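Local coordinates for protein U4/U6 snRNA-associated-splicing factor PRP24 (Saccharomyces cerevisiae, PDB 5TF6) that binds U6 small nuclear RNA and acts as a recycling factor of the spliceosome in pre-mRNA splicing, at residues Ile180-Leu185 and Ile250-Ala255. Sequence-based numbering, arbitrary orientation.
Sequences IMIRNL and ISVSLA. With nucleotides of chain B.
Arg183 and Ser251 face each other as an antiparallel hydrogen-bonded pair, Arg183 N giving a nearly straight bond of 2.9 Å to Ser251 O, and both side chains turn to the RNA-facing side of the sheet. The arginine starts there with CB 4.1 Å from Ser251 CB. CD then passes N1 of A62 of chain B, and a bend at chi3 (-75°) lays the guanidinium over this base, whose C5 lies 3.2 Å above the guanidinium plane, offset toward its rim. NE gives its hydrogen to water 1, which in turn donates to Met181 O and Ser253 OG; NH2 reaches water 2, and NH1 approaches A62 C5 to 3.3 Å. These are the first and last strands of the βαββαβ fold of the third RNA recognition motif, neighbours in its antiparallel sheet, on whose other face Ile180 CD1 packs on Val252 CG1, both side chains also touching Phe199 of helix 192-199. With an alanine at Arg183, water 1 would probably lose its NE donor and the A62 base the guanidinium lying over it. Ser251 OG also donates to N3 of the same base, 2.7 Å away, while Met181, fully extended, lays SD 3.5 Å from C6 of A13 of chain B.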
ATOM      1  N   ILE A 180      17.736  18.403  -1.511  1.00 39.50           N
ATOM      2  CA  ILE A 180      17.331  19.578  -0.778  1.00 40.12           C
ATOM      3  C   ILE A 180      16.235  20.250  -1.598  1.00 42.02           C
ATOM      4  O   ILE A 180      16.102  20.027  -2.822  1.00 41.63           O
ATOM      5  CB  ILE A 180      18.488  20.551  -0.549  1.00 40.38           C
ATOM      6  CG1 ILE A 180      19.172  20.858  -1.862  1.00 43.81           C
ATOM      7  CG2 ILE A 180      19.500  19.970   0.403  1.00 40.78           C
ATOM      8  CD1 ILE A 180      20.146  22.017  -1.776  1.00 46.86           C
ATOM      9  N   MET A 181      15.472  21.065  -0.901  1.00 41.38           N
ATOM     10  CA  MET A 181      14.477  21.931  -1.485  1.00 43.42           C
ATOM     11  C   MET A 181      14.911  23.331  -1.153  1.00 42.00           C
ATOM     12  O   MET A 181      15.264  23.594   0.004  1.00 42.91           O
ATOM     13  CB  MET A 181      13.103  21.703  -0.813  1.00 45.19           C
ATOM     14  CG  MET A 181      11.970  22.561  -1.346  1.00 45.31           C
ATOM     15  SD  MET A 181      10.331  22.122  -0.729  1.00 47.79           S
ATOM     16  CE  MET A 181       9.259  23.085  -1.792  1.00 50.87           C
ATOM     17  N   ILE A 182      14.795  24.214  -2.138  1.00 40.53           N
ATOM     18  CA  ILE A 182      15.160  25.606  -2.039  1.00 42.29           C
ATOM     19  C   ILE A 182      13.902  26.403  -2.244  1.00 43.38           C
ATOM     20  O   ILE A 182      13.180  26.215  -3.264  1.00 43.08           O
ATOM     21  CB  ILE A 182      16.178  25.975  -3.123  1.00 44.47           C
ATOM     22  CG1 ILE A 182      17.347  24.976  -3.064  1.00 46.30           C
ATOM     23  CG2 ILE A 182      16.646  27.431  -2.959  1.00 43.60           C
ATOM     24  CD1 ILE A 182      18.307  25.046  -4.232  1.00 49.32           C
ATOM     25  N   ARG A 183      13.638  27.284  -1.288  1.00 42.53           N
ATOM     26  CA  ARG A 183      12.389  28.031  -1.285  1.00 46.81           C
ATOM     27  C   ARG A 183      12.624  29.539  -1.280  1.00 47.60           C
ATOM     28  O   ARG A 183      13.640  30.027  -0.747  1.00 47.30           O
ATOM     29  CB  ARG A 183      11.580  27.640  -0.061  1.00 45.15           C
ATOM     30  CG  ARG A 183      11.017  26.243  -0.112  1.00 48.98           C
ATOM     31  CD  ARG A 183      10.240  25.927   1.153  1.00 50.51           C
ATOM     32  NE  ARG A 183      11.104  25.668   2.304  1.00 53.93           N
ATOM     33  CZ  ARG A 183      10.691  25.174   3.473  1.00 58.64           C
ATOM     34  NH1 ARG A 183       9.417  24.903   3.687  1.00 61.29           N
ATOM     35  NH2 ARG A 183      11.552  24.967   4.450  1.00 59.58           N
ATOM     36  N   ASN A 184      11.671  30.264  -1.845  1.00 45.59           N
ATOM     37  CA  ASN A 184      11.621  31.739  -1.806  1.00 45.67           C
ATOM     38  C   ASN A 184      12.624  32.379  -2.736  1.00 48.16           C
ATOM     39  O   ASN A 184      13.119  33.493  -2.515  1.00 48.56           O
ATOM     40  CB  ASN A 184      11.756  32.285  -0.386  1.00 44.87           C
ATOM     41  CG  ASN A 184      10.494  32.147   0.394  1.00 47.66           C
ATOM     42  OD1 ASN A 184       9.424  31.946  -0.182  1.00 54.20           O
ATOM     43  ND2 ASN A 184      10.586  32.266   1.714  1.00 45.93           N
ATOM     44  N   LEU A 185      12.930  31.665  -3.805  1.00 48.33           N
ATOM     45  CA  LEU A 185      13.674  32.233  -4.890  1.00 46.82           C
ATOM     46  C   LEU A 185      12.744  33.182  -5.644  1.00 51.15           C
ATOM     47  O   LEU A 185      11.519  33.047  -5.605  1.00 49.91           O
ATOM     48  CB  LEU A 185      14.136  31.146  -5.834  1.00 46.72           C
ATOM     49  CG  LEU A 185      15.048  30.045  -5.313  1.00 47.65           C
ATOM     50  CD1 LEU A 185      15.115  28.880  -6.292  1.00 45.88           C
ATOM     51  CD2 LEU A 185      16.441  30.620  -5.106  1.00 45.69           C
ATOM     52  N   ILE A 250      16.921  33.189   1.104  1.00 47.77           N
ATOM     53  CA  ILE A 250      16.395  31.879   0.723  1.00 46.28           C
ATOM     54  C   ILE A 250      16.369  30.920   1.859  1.00 45.13           C
ATOM     55  O   ILE A 250      17.044  31.132   2.838  1.00 46.89           O
ATOM     56  CB  ILE A 250      17.164  31.198  -0.423  1.00 46.86           C
ATOM     57  CG1 ILE A 250      18.642  30.982  -0.081  1.00 47.38           C
ATOM     58  CG2 ILE A 250      17.032  31.998  -1.712  1.00 47.82           C
ATOM     59  CD1 ILE A 250      19.358  30.251  -1.183  1.00 45.05           C
ATOM     60  N   SER A 251      15.565  29.871   1.690  1.00 43.69           N
ATOM     61  CA  SER A 251      15.489  28.766   2.595  1.00 41.45           C
ATOM     62  C   SER A 251      15.938  27.496   1.890  1.00 40.22           C
ATOM     63  O   SER A 251      15.723  27.336   0.722  1.00 39.93           O
ATOM     64  CB  SER A 251      14.075  28.584   3.087  1.00 42.59           C
ATOM     65  OG  SER A 251      13.676  29.672   3.909  1.00 45.81           O
ATOM     66  N   VAL A 252      16.571  26.598   2.631  1.00 39.66           N
ATOM     67  CA  VAL A 252      17.147  25.390   2.102  1.00 40.87           C
ATOM     68  C   VAL A 252      16.977  24.374   3.200  1.00 43.89           C
ATOM     69  O   VAL A 252      17.264  24.637   4.394  1.00 45.10           O
ATOM     70  CB  VAL A 252      18.658  25.542   1.757  1.00 42.74           C
ATOM     71  CG1 VAL A 252      19.235  24.273   1.120  1.00 41.57           C
ATOM     72  CG2 VAL A 252      18.874  26.701   0.786  1.00 43.74           C
ATOM     73  N   SER A 253      16.456  23.225   2.812  1.00 43.82           N
ATOM     74  CA  SER A 253      16.136  22.190   3.759  1.00 43.71           C
ATOM     75  C   SER A 253      16.079  20.915   3.001  1.00 41.73           C
ATOM     76  O   SER A 253      16.043  20.911   1.776  1.00 46.11           O
ATOM     77  CB  SER A 253      14.811  22.495   4.425  1.00 50.33           C
ATOM     78  OG  SER A 253      13.772  22.615   3.468  1.00 53.59           O
ATOM     79  N   LEU A 254      16.150  19.817   3.713  1.00 43.05           N
ATOM     80  CA  LEU A 254      16.051  18.498   3.098  1.00 44.52           C
ATOM     81  C   LEU A 254      14.603  18.342   2.638  1.00 42.92           C
ATOM     82  O   LEU A 254      13.650  18.668   3.372  1.00 40.99           O
ATOM     83  CB  LEU A 254      16.418  17.411   4.120  1.00 49.56           C
ATOM     84  CG  LEU A 254      17.896  17.367   4.620  1.00 49.51           C
ATOM     85  CD1 LEU A 254      18.073  16.317   5.706  1.00 50.79           C
ATOM     86  CD2 LEU A 254      18.814  16.995   3.485  1.00 48.48           C
ATOM     87  N   ALA A 255      14.420  17.878   1.415  1.00 42.79           N
ATOM     88  CA  ALA A 255      13.070  17.697   0.929  1.00 43.83           C
ATOM     89  C   ALA A 255      12.327  16.658   1.811  1.00 45.54           C
ATOM     90  O   ALA A 255      12.899  15.692   2.241  1.00 48.44           O
ATOM     91  CB  ALA A 255      13.112  17.265  -0.512  1.00 43.39           C
TER
ATOM     92  P     A B  62      11.313  24.144  10.641  1.00107.86           P
ATOM     93  OP1   A B  62      10.408  24.261   9.452  1.00100.45           O
ATOM     94  OP2   A B  62      12.244  22.993  10.787  1.00 94.19           O
ATOM     95  O5'   A B  62      12.283  25.393  10.787  1.00 98.52           O
ATOM     96  C5'   A B  62      11.756  26.716  10.684  1.00 81.92           C
ATOM     97  C4'   A B  62      12.545  27.444   9.647  1.00 71.91           C
ATOM     98  O4'   A B  62      12.500  26.735   8.380  1.00 63.49           O
ATOM     99  C3'   A B  62      12.019  28.826   9.323  1.00 67.83           C
ATOM    100  O3'   A B  62      12.524  29.637  10.353  1.00 65.96           O
ATOM    101  C2'   A B  62      12.608  29.040   7.949  1.00 63.60           C
ATOM    102  O2'   A B  62      14.000  29.278   7.980  1.00 64.44           O
ATOM    103  C1'   A B  62      12.370  27.667   7.332  1.00 63.43           C
ATOM    104  N9    A B  62      11.036  27.517   6.781  1.00 61.70           N
ATOM    105  C8    A B  62       9.973  26.818   7.295  1.00 63.91           C
ATOM    106  N7    A B  62       8.893  26.885   6.558  1.00 63.19           N
ATOM    107  C5    A B  62       9.264  27.697   5.497  1.00 59.92           C
ATOM    108  C6    A B  62       8.575  28.136   4.363  1.00 57.03           C
ATOM    109  N6    A B  62       7.308  27.816   4.098  1.00 58.18           N
ATOM    110  N1    A B  62       9.237  28.924   3.492  1.00 53.58           N
ATOM    111  C2    A B  62      10.507  29.243   3.756  1.00 57.65           C
ATOM    112  N3    A B  62      11.264  28.890   4.789  1.00 57.05           N
ATOM    113  C4    A B  62      10.579  28.096   5.624  1.00 61.18           C
ATOM    114  P     A B  13       3.322  22.321  -6.840  1.00 64.55           P
ATOM    115  OP1   A B  13       2.990  21.471  -7.995  1.00 65.90           O
ATOM    116  OP2   A B  13       2.595  22.261  -5.538  1.00 56.76           O
ATOM    117  O5'   A B  13       4.858  21.913  -6.964  1.00 67.01           O
ATOM    118  C5'   A B  13       5.669  21.734  -5.821  1.00 54.74           C
ATOM    119  C4'   A B  13       6.216  20.336  -5.836  1.00 53.52           C
ATOM    120  O4'   A B  13       7.024  20.214  -4.644  1.00 46.36           O
ATOM    121  C3'   A B  13       5.174  19.217  -5.738  1.00 49.54           C
ATOM    122  O3'   A B  13       5.719  17.956  -6.098  1.00 50.01           O
ATOM    123  C2'   A B  13       4.936  19.169  -4.243  1.00 48.62           C
ATOM    124  O2'   A B  13       4.565  17.862  -3.888  1.00 49.00           O
ATOM    125  C1'   A B  13       6.356  19.384  -3.723  1.00 46.30           C
ATOM    126  N9    A B  13       6.556  19.907  -2.370  1.00 43.49           N
ATOM    127  C8    A B  13       6.016  20.967  -1.694  1.00 45.39           C
ATOM    128  N7    A B  13       6.489  21.114  -0.475  1.00 48.17           N
ATOM    129  C5    A B  13       7.431  20.101  -0.360  1.00 42.94           C
ATOM    130  C6    A B  13       8.289  19.710   0.687  1.00 43.47           C
ATOM    131  N6    A B  13       8.348  20.322   1.869  1.00 44.28           N
ATOM    132  N1    A B  13       9.066  18.628   0.490  1.00 41.87           N
ATOM    133  C2    A B  13       9.024  18.018  -0.697  1.00 45.69           C
ATOM    134  N3    A B  13       8.279  18.301  -1.764  1.00 43.89           N
ATOM    135  C4    A B  13       7.485  19.356  -1.520  1.00 44.00           C
ATOM    136  P     A B  11       3.271  33.473  -4.758  1.00 60.15           P
ATOM    137  OP1   A B  11       4.610  33.347  -4.139  1.00 64.43           O
ATOM    138  OP2   A B  11       3.192  33.805  -6.189  1.00 49.64           O
ATOM    139  O5'   A B  11       2.441  32.131  -4.541  1.00 57.46           O
ATOM    140  C5'   A B  11       2.578  31.079  -5.523  1.00 55.71           C
ATOM    141  C4'   A B  11       2.450  29.742  -4.849  1.00 50.80           C
ATOM    142  O4'   A B  11       3.593  29.522  -3.965  1.00 47.57           O
ATOM    143  C3'   A B  11       1.209  29.613  -3.980  1.00 49.90           C
ATOM    144  O3'   A B  11       0.752  28.281  -3.976  1.00 53.97           O
ATOM    145  C2'   A B  11       1.741  29.930  -2.587  1.00 53.59           C
ATOM    146  O2'   A B  11       0.914  29.385  -1.570  1.00 50.64           O
ATOM    147  C1'   A B  11       3.133  29.281  -2.651  1.00 52.43           C
ATOM    148  N9    A B  11       4.147  29.794  -1.730  1.00 51.44           N
ATOM    149  C8    A B  11       4.892  30.929  -1.931  1.00 52.81           C
ATOM    150  N7    A B  11       5.778  31.153  -0.990  1.00 52.73           N
ATOM    151  C5    A B  11       5.640  30.072  -0.136  1.00 52.13           C
ATOM    152  C6    A B  11       6.310  29.714   1.044  1.00 54.77           C
ATOM    153  N6    A B  11       7.285  30.444   1.587  1.00 56.35           N
ATOM    154  N1    A B  11       5.917  28.581   1.674  1.00 53.04           N
ATOM    155  C2    A B  11       4.931  27.852   1.122  1.00 49.43           C
ATOM    156  N3    A B  11       4.247  28.072  -0.004  1.00 49.29           N
ATOM    157  C4    A B  11       4.639  29.221  -0.580  1.00 52.29           C
TER
HETATM  158  O   HOH W   1      13.611  25.089   2.115  1.00 46.71           O
HETATM  159  O   HOH W   2      14.330  25.931   5.456  1.00 60.25           O
HETATM  160  O   HOH W   3      13.297  32.287   3.153  1.00 47.93           O